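Local coordinates for INSIG protein homolog (Mycobacterium vanbaalenii PYR-1, PDB 4XU6), which binds diacylglycerol in the membrane as a homotrimer of six-helix subunits and is a mycobacterial member of the INSIG family, at residues Ala85-Gly88 with Thr89-Thr93; Gly128-Ile131 with Ala132-Pro136; Ile140-Gln144 with Leu145-Ala149. All blocks are in the same frame, centred on the assembly; numbering follows the deposited sequence.

Contact 1 (Ala85-Gly88 with Thr89-Thr93); sequences AVVG and TYVTT. With TDA (N-tridecanoic acid), chain E.
The phenol ring of Tyr90 meets both the carbonyl oxygen of Val86, one helical turn back, and the alkyl chain of bound n-tridecanoic acid at a slant. Tyr90 CB rests 3.2 Å from Val86 O, and with CG turned anti to the backbone N (chi1 -163°) the ring swings off the helix and out to the lipid. CE2 of Tyr90 touches C27 of the acid at 3.7 Å, while Tyr90 OH lies 3.4 Å from C22, the methylene next to the carboxylate carbon. Val86 continues this lipid-lining stripe: its CG1 stands 3.8 Å from C31, near the methyl end of the chain. The imidazole of His26 adds an edge-to-face stack with the Tyr90 ring.

Away from the lipid, threonines bond back onto the helix. Thr89 OG1, held beside its own backbone N (chi1 -59°), donates to Ala85 O at 2.7 Å, and Thr89 N reaches that oxygen from the opposite face of the carbonyl plane. Thr92 repeats the pattern, with OG1 donating to Gly88 O at 2.7 Å and its N coming from the other face. Two donors thus grip each oxygen. The hydroxyls of Thr89 and Thr92 find acceptors in their own helix, as does that of Thr93, which donates to Tyr90 O at 2.6 Å and is also hydrogen-bonded to His26 NE2, tying the diacylglycerol-binding histidine to this turn. Val91 packs CG2 3.4 Å from Gly88 O.

Helix 76-96 is enclosed from several directions here. Helix 101-119 packs on Ala85 and Thr89, helix 5-29 on Val87, Tyr90 and Val91, and helix 164-184 on Val86, Thr89 and Tyr90. Pro103 and Leu107 of the second subunit pack against Val91 and Thr92.

Contact 2 (Gly128-Ile131 with Ala132-Pro136); sequences GVVI and AVIGP
Val130 and Ile134 run alongside each other, their branches leaving the helix in a common direction, and their closest carbons are Val130 CG1 and Ile134 CD1 at 3.7 Å. The long branch of Ile134 starts beside its backbone N (chi1 -68°) and continues extended, which carries it back toward the preceding turn: CG1 passes 3.3 Å from Val130 O before CD1 reaches the valine methyl. Together the two side chains form an apolar strip on an exposed flank of the helix, and Ile134 there touches a bound n-tridecanoic acid.

Ile131 is shaped differently. Its CG1 is anti to the backbone N (chi1 -168°), which leaves CG2 between the backbone N and the carbonyl carbon, and the branch then bends (chi2 68°). The bend brings CD1 forward over the next turn, 3.9 Å from Gly135 N and 4.4 Å from Ile134 CB. Val133 tucks CG2 against the carbonyl of Val129, 3.5 Å from its oxygen, and Ala132 sets its CB close to Gly128 O.

Beneath the side chains the backbone is uneven. Ile134 N bonds Val130 O and Gly135 N bonds Ile131 O at 2.8 Å, but Val133 N is split between Val129 O and Val130 O in two weak bonds. Pro136 has no N-H to bond the turn before, and its CD lies 3.4 Å from Ile131 O; the helix kinks there. On the buried side, Tyr168 and Phe171 of helix 164-184 cover Ile131, Phe169 meets Ala132, and Tyr168 also touches Pro136. The arrangement is a proline kink within a transmembrane helix, with Ile134, two residues before the proline, lining a tridecanoic acid pocket.

Contact 3 (Ile140-Gln144 with Leu145-Ala149); sequences IALVQ and LGVFA
Val147 N donates to Leu142 O at 3.0 Å, and Gly146 N donates to Val143 O at 2.9 Å. With the positive phi of Gly146 (83°), this pair of bonds ends helix 122-144 in a Schellman motif. Gly146 N comes to Val143 O from above the carbonyl plane. The same oxygen accepts from a water at 2.6 Å, and that water also donates to Phe148 O at 2.7 Å, bridging the last helical turn to the start of strand 148-150. Leu145 N keeps an ordinary helical bond to Ala141 O.

Phe148 CG sits between its backbone N and carbonyl carbon (chi1 71°), which folds the ring back toward Leu142 and Val143. Val143 CG2 sits over one face, offset toward the rim, in a CH-pi contact 4.0 Å from the centroid. Leu142 CB approaches CE1 of the same ring at 3.7 Å, and Leu142 CD2 meets Val147 CG2 at 4.0 Å, with Trp48 of helix 48-64 touching both residues. Backbone hydrogen bonds join Val147 to His35 and Ala149 to Val33, where strand 148-150 pairs with strand 32-34.

Ala141 O, Leu142 O and Val143 O thus find donors, while Leu142, Val143, Val147 and Phe148 pack by apolar contacts.

Overall arrangement
The three contacts follow one another along the chain; contacts 2 and 3 both use helix 122-144, contact 3 at its end, and their centres are about 17 Å apart. Contacts 1 and 2 lie on opposite sides of the chain's centre, also about 17 Å between centres, with nearest atoms about 10 Å apart. Contact 3 is about 22 Å from contact 1 between centres. Two tridecanoic acid sites relate them: contact 1 lines the pocket that includes His26 and Tyr150, whereas Ile134 of contact 2 and Leu142 of contact 3 line the other. Phe49 and Tyr168 belong to both pockets. The Tyr90 side chain is about 4 Å from that of His26, and Phe148 about 3 Å from Tyr150, whose OH hydrogen-bonds the first acid.

Contact 1 (Ala85-Gly88 with Thr89-Thr93)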
ATOM      1  N   ALA A  85      -2.583  -8.793  -2.492  1.00 20.60           N
ATOM      2  CA  ALA A  85      -1.312  -8.182  -2.088  1.00 20.68           C
ATOM      3  C   ALA A  85      -0.187  -8.602  -3.032  1.00 20.35           C
ATOM      4  O   ALA A  85       0.642  -7.783  -3.424  1.00 20.38           O
ATOM      5  CB  ALA A  85      -0.963  -8.552  -0.642  1.00 21.82           C
ATOM      6  N   VAL A  86      -0.159  -9.883  -3.389  1.00 20.40           N
ATOM      7  CA  VAL A  86       0.883 -10.396  -4.286  1.00 19.34           C
ATOM      8  C   VAL A  86       0.714  -9.839  -5.703  1.00 19.10           C
ATOM      9  O   VAL A  86       1.672  -9.389  -6.327  1.00 20.12           O
ATOM     10  CB  VAL A  86       0.902 -11.948  -4.309  1.00 20.53           C
ATOM     11  CG1 VAL A  86       1.886 -12.454  -5.377  1.00 22.92           C
ATOM     12  CG2 VAL A  86       1.313 -12.478  -2.938  1.00 19.69           C
ATOM     13  N   VAL A  87      -0.514  -9.839  -6.201  1.00 21.83           N
ATOM     14  CA  VAL A  87      -0.757  -9.263  -7.519  1.00 21.50           C
ATOM     15  C   VAL A  87      -0.475  -7.755  -7.546  1.00 18.92           C
ATOM     16  O   VAL A  87       0.131  -7.261  -8.485  1.00 20.06           O
ATOM     17  CB  VAL A  87      -2.176  -9.549  -8.027  1.00 26.50           C
ATOM     18  CG1 VAL A  87      -2.426  -8.805  -9.336  1.00 28.55           C
ATOM     19  CG2 VAL A  87      -2.357 -11.049  -8.243  1.00 25.91           C
ATOM     20  N   GLY A  88      -0.901  -7.030  -6.516  1.00 20.89           N
ATOM     21  CA  GLY A  88      -0.627  -5.602  -6.463  1.00 19.72           C
ATOM     22  C   GLY A  88       0.862  -5.325  -6.412  1.00 19.39           C
ATOM     23  O   GLY A  88       1.349  -4.389  -7.042  1.00 21.13           O
ATOM     24  N   THR A  89       1.597  -6.147  -5.671  1.00 19.33           N
ATOM     25  CA  THR A  89       3.045  -5.967  -5.564  1.00 19.16           C
ATOM     26  C   THR A  89       3.713  -6.271  -6.901  1.00 18.57           C
ATOM     27  O   THR A  89       4.613  -5.562  -7.341  1.00 19.71           O
ATOM     28  CB  THR A  89       3.628  -6.876  -4.462  1.00 21.05           C
ATOM     29  OG1 THR A  89       3.007  -6.560  -3.208  1.00 21.59           O
ATOM     30  CG2 THR A  89       5.128  -6.675  -4.330  1.00 24.61           C
ATOM     31  N   TYR A  90       3.257  -7.343  -7.537  1.00 19.54           N
ATOM     32  CA  TYR A  90       3.760  -7.763  -8.846  1.00 18.15           C
ATOM     33  C   TYR A  90       3.592  -6.634  -9.877  1.00 18.40           C
ATOM     34  O   TYR A  90       4.565  -6.223 -10.542  1.00 19.41           O
ATOM     35  CB  TYR A  90       2.970  -9.012  -9.262  1.00 18.88           C
ATOM     36  CG  TYR A  90       3.544  -9.875 -10.378  1.00 21.40           C
ATOM     37  CD1 TYR A  90       4.476  -9.386 -11.286  1.00 24.79           C
ATOM     38  CD2 TYR A  90       3.119 -11.193 -10.517  1.00 27.03           C
ATOM     39  CE1 TYR A  90       4.976 -10.205 -12.311  1.00 27.24           C
ATOM     40  CE2 TYR A  90       3.612 -12.005 -11.521  1.00 26.60           C
ATOM     41  CZ  TYR A  90       4.528 -11.512 -12.408  1.00 26.12           C
ATOM     42  OH  TYR A  90       4.991 -12.344 -13.404  1.00 29.27           O
ATOM     43  N   VAL A  91       2.375  -6.106 -10.012  1.00 21.20           N
ATOM     44  CA  VAL A  91       2.162  -5.047 -11.008  1.00 20.30           C
ATOM     45  C   VAL A  91       2.883  -3.753 -10.635  1.00 22.25           C
ATOM     46  O   VAL A  91       3.290  -2.997 -11.513  1.00 20.42           O
ATOM     47  CB  VAL A  91       0.660  -4.784 -11.322  1.00 20.17           C
ATOM     48  CG1 VAL A  91       0.008  -6.045 -11.899  1.00 20.93           C
ATOM     49  CG2 VAL A  91      -0.097  -4.292 -10.087  1.00 20.92           C
ATOM     50  N   THR A  92       3.065  -3.507  -9.340  1.00 21.78           N
ATOM     51  CA  THR A  92       3.818  -2.324  -8.915  1.00 22.13           C
ATOM     52  C   THR A  92       5.262  -2.400  -9.405  1.00 22.00           C
ATOM     53  O   THR A  92       5.842  -1.386  -9.800  1.00 20.46           O
ATOM     54  CB  THR A  92       3.797  -2.144  -7.374  1.00 22.40           C
ATOM     55  OG1 THR A  92       2.456  -1.893  -6.937  1.00 22.24           O
ATOM     56  CG2 THR A  92       4.687  -0.965  -6.947  1.00 24.00           C
ATOM     57  N   THR A  93       5.845  -3.596  -9.389  1.00 19.91           N
ATOM     58  CA  THR A  93       7.223  -3.728  -9.866  1.00 22.00           C
ATOM     59  C   THR A  93       7.322  -3.353 -11.336  1.00 22.50           C
ATOM     60  O   THR A  93       8.329  -2.825 -11.766  1.00 21.87           O
ATOM     61  CB  THR A  93       7.831  -5.132  -9.640  1.00 23.42           C
ATOM     62  OG1 THR A  93       7.111  -6.113 -10.394  1.00 22.31           O
ATOM     63  CG2 THR A  93       7.818  -5.494  -8.157  1.00 20.82           C
TER
HETATM   64  O21 TDA E 304       9.047 -11.629 -12.830  1.00 38.27           O
HETATM   65  O22 TDA E 304       9.353 -13.236 -14.486  1.00 39.98           O
HETATM   66  C21 TDA E 304       8.837 -12.957 -13.402  1.00 32.23           C
HETATM   67  C22 TDA E 304       7.947 -13.954 -12.719  1.00 27.69           C
HETATM   68  C23 TDA E 304       7.672 -13.558 -11.265  1.00 27.84           C
HETATM   69  C24 TDA E 304       6.636 -14.483 -10.626  1.00 28.30           C
HETATM   70  C25 TDA E 304       6.443 -14.161  -9.142  1.00 25.32           C
HETATM   71  C26 TDA E 304       5.394 -15.056  -8.488  1.00 31.04           C
HETATM   72  C27 TDA E 304       4.029 -14.686  -9.050  1.00 30.30           C
HETATM   73  C28 TDA E 304       2.916 -15.502  -8.432  1.00 35.45           C
HETATM   74  C29 TDA E 304       1.611 -15.195  -9.150  1.00 34.42           C
HETATM   75  C30 TDA E 304       0.503 -15.982  -8.476  1.00 32.27           C
HETATM   76  C31 TDA E 304       0.275 -15.454  -7.068  1.00 34.74           C
HETATM   77  C32 TDA E 304      -0.956 -16.096  -6.440  1.00 34.82           C
HETATM   78  C33 TDA E 304      -0.880 -16.047  -4.919  1.00 34.63           C

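Contact 2 (Gly128-Ile131 with Ala132-Pro136)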
ATOM      1  N   GLY A 128       7.884 -19.518   1.833  1.00 23.89           N
ATOM      2  CA  GLY A 128       8.346 -18.278   1.225  1.00 23.17           C
ATOM      3  C   GLY A 128       9.831 -18.287   0.890  1.00 27.38           C
ATOM      4  O   GLY A 128      10.225 -17.883  -0.202  1.00 21.85           O
ATOM      5  N   VAL A 129      10.660 -18.760   1.817  1.00 27.13           N
ATOM      6  CA  VAL A 129      12.103 -18.811   1.582  1.00 25.43           C
ATOM      7  C   VAL A 129      12.465 -19.793   0.463  1.00 24.91           C
ATOM      8  O   VAL A 129      13.327 -19.505  -0.371  1.00 26.78           O
ATOM      9  CB  VAL A 129      12.894 -19.180   2.873  1.00 25.50           C
ATOM     10  CG1 VAL A 129      14.358 -19.461   2.544  1.00 31.80           C
ATOM     11  CG2 VAL A 129      12.805 -18.055   3.890  1.00 30.31           C
ATOM     12  N   VAL A 130      11.810 -20.950   0.455  1.00 26.66           N
ATOM     13  CA  VAL A 130      12.054 -21.964  -0.573  1.00 27.94           C
ATOM     14  C   VAL A 130      11.919 -21.398  -2.000  1.00 27.19           C
ATOM     15  O   VAL A 130      12.821 -21.551  -2.822  1.00 24.79           O
ATOM     16  CB  VAL A 130      11.132 -23.193  -0.386  1.00 30.47           C
ATOM     17  CG1 VAL A 130      11.247 -24.143  -1.571  1.00 32.22           C
ATOM     18  CG2 VAL A 130      11.474 -23.924   0.918  1.00 28.17           C
ATOM     19  N   ILE A 131      10.806 -20.722  -2.274  1.00 24.94           N
ATOM     20  CA  ILE A 131      10.556 -20.164  -3.604  1.00 24.54           C
ATOM     21  C   ILE A 131      11.313 -18.842  -3.843  1.00 24.55           C
ATOM     22  O   ILE A 131      11.643 -18.501  -4.983  1.00 24.36           O
ATOM     23  CB  ILE A 131       9.027 -20.036  -3.879  1.00 21.91           C
ATOM     24  CG1 ILE A 131       8.757 -19.731  -5.363  1.00 24.22           C
ATOM     25  CG2 ILE A 131       8.396 -18.985  -2.963  1.00 24.57           C
ATOM     26  CD1 ILE A 131       9.097 -20.888  -6.285  1.00 27.92           C
ATOM     27  N   ALA A 132      11.641 -18.117  -2.774  1.00 23.27           N
ATOM     28  CA  ALA A 132      12.470 -16.916  -2.923  1.00 23.09           C
ATOM     29  C   ALA A 132      13.869 -17.287  -3.399  1.00 24.38           C
ATOM     30  O   ALA A 132      14.604 -16.439  -3.902  1.00 25.78           O
ATOM     31  CB  ALA A 132      12.557 -16.128  -1.611  1.00 24.29           C
ATOM     32  N   VAL A 133      14.244 -18.551  -3.208  1.00 23.92           N
ATOM     33  CA  VAL A 133      15.522 -19.044  -3.725  1.00 26.63           C
ATOM     34  C   VAL A 133      15.331 -19.702  -5.095  1.00 26.01           C
ATOM     35  O   VAL A 133      16.015 -19.360  -6.058  1.00 27.62           O
ATOM     36  CB  VAL A 133      16.187 -20.052  -2.756  1.00 32.46           C
ATOM     37  CG1 VAL A 133      17.372 -20.732  -3.436  1.00 32.50           C
ATOM     38  CG2 VAL A 133      16.631 -19.347  -1.474  1.00 29.83           C
ATOM     39  N   ILE A 134      14.384 -20.631  -5.175  1.00 26.85           N
ATOM     40  CA  ILE A 134      14.134 -21.382  -6.406  1.00 27.93           C
ATOM     41  C   ILE A 134      13.629 -20.507  -7.563  1.00 29.88           C
ATOM     42  O   ILE A 134      14.090 -20.648  -8.695  1.00 26.96           O
ATOM     43  CB  ILE A 134      13.153 -22.545  -6.152  1.00 26.67           C
ATOM     44  CG1 ILE A 134      13.814 -23.606  -5.266  1.00 33.77           C
ATOM     45  CG2 ILE A 134      12.679 -23.183  -7.462  1.00 27.83           C
ATOM     46  CD1 ILE A 134      12.866 -24.733  -4.865  1.00 32.36           C
ATOM     47  N   GLY A 135      12.676 -19.622  -7.282  1.00 27.38           N
ATOM     48  CA  GLY A 135      12.157 -18.720  -8.301  1.00 24.74           C
ATOM     49  C   GLY A 135      13.228 -17.929  -9.029  1.00 25.13           C
ATOM     50  O   GLY A 135      13.357 -18.026 -10.250  1.00 24.59           O
ATOM     51  N   PRO A 136      14.008 -17.129  -8.286  1.00 25.66           N
ATOM     52  CA  PRO A 136      15.084 -16.375  -8.939  1.00 27.73           C
ATOM     53  C   PRO A 136      16.141 -17.265  -9.610  1.00 28.79           C
ATOM     54  O   PRO A 136      16.688 -16.872 -10.637  1.00 26.45           O
ATOM     55  CB  PRO A 136      15.707 -15.592  -7.781  1.00 26.88           C
ATOM     56  CG  PRO A 136      14.564 -15.389  -6.830  1.00 25.56           C
ATOM     57  CD  PRO A 136      13.790 -16.687  -6.898  1.00 24.93           C
TER

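Contact 3 (Ile140-Gln144 with Leu145-Ala149)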
ATOM      1  N   ILE A 140      17.265 -16.927 -13.425  1.00 26.16           N
ATOM      2  CA  ILE A 140      18.656 -16.661 -13.781  1.00 27.84           C
ATOM      3  C   ILE A 140      19.133 -17.645 -14.859  1.00 27.64           C
ATOM      4  O   ILE A 140      19.806 -17.252 -15.818  1.00 28.55           O
ATOM      5  CB  ILE A 140      19.574 -16.705 -12.537  1.00 29.95           C
ATOM      6  CG1 ILE A 140      19.374 -15.447 -11.679  1.00 26.56           C
ATOM      7  CG2 ILE A 140      21.046 -16.840 -12.937  1.00 33.04           C
ATOM      8  CD1 ILE A 140      19.837 -15.614 -10.222  1.00 30.06           C
ATOM      9  N   ALA A 141      18.763 -18.914 -14.710  1.00 29.43           N
ATOM     10  CA  ALA A 141      19.110 -19.929 -15.706  1.00 32.21           C
ATOM     11  C   ALA A 141      18.450 -19.647 -17.056  1.00 31.49           C
ATOM     12  O   ALA A 141      19.086 -19.777 -18.101  1.00 30.53           O
ATOM     13  CB  ALA A 141      18.723 -21.319 -15.215  1.00 29.59           C
ATOM     14  N   LEU A 142      17.166 -19.290 -17.032  1.00 29.38           N
ATOM     15  CA  LEU A 142      16.433 -18.982 -18.261  1.00 29.14           C
ATOM     16  C   LEU A 142      17.015 -17.773 -18.988  1.00 32.16           C
ATOM     17  O   LEU A 142      17.107 -17.755 -20.217  1.00 31.21           O
ATOM     18  CB  LEU A 142      14.936 -18.783 -17.969  1.00 29.39           C
ATOM     19  CG  LEU A 142      14.131 -20.048 -17.662  1.00 31.69           C
ATOM     20  CD1 LEU A 142      12.759 -19.701 -17.128  1.00 30.03           C
ATOM     21  CD2 LEU A 142      13.992 -20.936 -18.886  1.00 31.91           C
ATOM     22  N   VAL A 143      17.415 -16.760 -18.226  1.00 29.16           N
ATOM     23  CA  VAL A 143      18.051 -15.584 -18.798  1.00 27.40           C
ATOM     24  C   VAL A 143      19.425 -15.909 -19.403  1.00 32.06           C
ATOM     25  O   VAL A 143      19.754 -15.436 -20.493  1.00 31.61           O
ATOM     26  CB  VAL A 143      18.162 -14.442 -17.760  1.00 29.66           C
ATOM     27  CG1 VAL A 143      19.102 -13.358 -18.245  1.00 32.06           C
ATOM     28  CG2 VAL A 143      16.771 -13.860 -17.465  1.00 27.85           C
ATOM     29  N   GLN A 144      20.220 -16.722 -18.713  1.00 31.36           N
ATOM     30  CA  GLN A 144      21.520 -17.116 -19.266  1.00 36.77           C
ATOM     31  C   GLN A 144      21.339 -17.941 -20.548  1.00 37.21           C
ATOM     32  O   GLN A 144      22.188 -17.912 -21.442  1.00 36.74           O
ATOM     33  CB  GLN A 144      22.368 -17.877 -18.235  1.00 39.69           C
ATOM     34  CG  GLN A 144      23.784 -18.220 -18.726  1.00 50.19           C
ATOM     35  CD  GLN A 144      24.586 -16.994 -19.169  1.00 58.34           C
ATOM     36  OE1 GLN A 144      24.446 -15.904 -18.611  1.00 61.35           O
ATOM     37  NE2 GLN A 144      25.433 -17.176 -20.183  1.00 59.93           N
ATOM     38  N   LEU A 145      20.219 -18.655 -20.641  1.00 34.67           N
ATOM     39  CA  LEU A 145      19.891 -19.425 -21.842  1.00 36.15           C
ATOM     40  C   LEU A 145      19.346 -18.556 -22.979  1.00 37.65           C
ATOM     41  O   LEU A 145      19.138 -19.048 -24.088  1.00 36.43           O
ATOM     42  CB  LEU A 145      18.896 -20.541 -21.523  1.00 34.08           C
ATOM     43  CG  LEU A 145      19.414 -21.738 -20.723  1.00 38.69           C
ATOM     44  CD1 LEU A 145      18.259 -22.633 -20.288  1.00 39.12           C
ATOM     45  CD2 LEU A 145      20.430 -22.532 -21.533  1.00 39.92           C
ATOM     46  N   GLY A 146      19.100 -17.278 -22.700  1.00 31.85           N
ATOM     47  CA  GLY A 146      18.645 -16.347 -23.720  1.00 34.16           C
ATOM     48  C   GLY A 146      17.146 -16.395 -23.984  1.00 33.31           C
ATOM     49  O   GLY A 146      16.659 -15.859 -24.982  1.00 33.25           O
ATOM     50  N   VAL A 147      16.409 -17.022 -23.075  1.00 30.85           N
ATOM     51  CA  VAL A 147      14.965 -17.196 -23.235  1.00 30.90           C
ATOM     52  C   VAL A 147      14.213 -15.863 -23.107  1.00 33.56           C
ATOM     53  O   VAL A 147      13.272 -15.583 -23.864  1.00 30.49           O
ATOM     54  CB  VAL A 147      14.418 -18.224 -22.216  1.00 33.79           C
ATOM     55  CG1 VAL A 147      12.901 -18.279 -22.257  1.00 31.44           C
ATOM     56  CG2 VAL A 147      15.002 -19.603 -22.487  1.00 33.95           C
ATOM     57  N   PHE A 148      14.630 -15.051 -22.138  1.00 30.17           N
ATOM     58  CA  PHE A 148      14.128 -13.691 -21.996  1.00 26.66           C
ATOM     59  C   PHE A 148      15.194 -12.854 -21.310  1.00 26.33           C
ATOM     60  O   PHE A 148      16.227 -13.383 -20.906  1.00 27.58           O
ATOM     61  CB  PHE A 148      12.784 -13.655 -21.238  1.00 26.98           C
ATOM     62  CG  PHE A 148      12.883 -13.963 -19.750  1.00 27.86           C
ATOM     63  CD1 PHE A 148      13.033 -15.267 -19.305  1.00 27.95           C
ATOM     64  CD2 PHE A 148      12.764 -12.944 -18.806  1.00 29.97           C
ATOM     65  CE1 PHE A 148      13.099 -15.561 -17.939  1.00 32.98           C
ATOM     66  CE2 PHE A 148      12.831 -13.222 -17.437  1.00 29.88           C
ATOM     67  CZ  PHE A 148      13.002 -14.531 -17.005  1.00 27.84           C
ATOM     68  N   ALA A 149      14.969 -11.552 -21.194  1.00 24.89           N
ATOM     69  CA  ALA A 149      15.913 -10.707 -20.479  1.00 26.88           C
ATOM     70  C   ALA A 149      15.175  -9.646 -19.678  1.00 26.27           C
ATOM     71  O   ALA A 149      14.044  -9.290 -20.012  1.00 28.31           O
ATOM     72  CB  ALA A 149      16.892 -10.053 -21.450  1.00 28.77           C
TER
HETATM   73  O   HOH W   1      18.779 -13.305 -21.708  1.00 32.43           O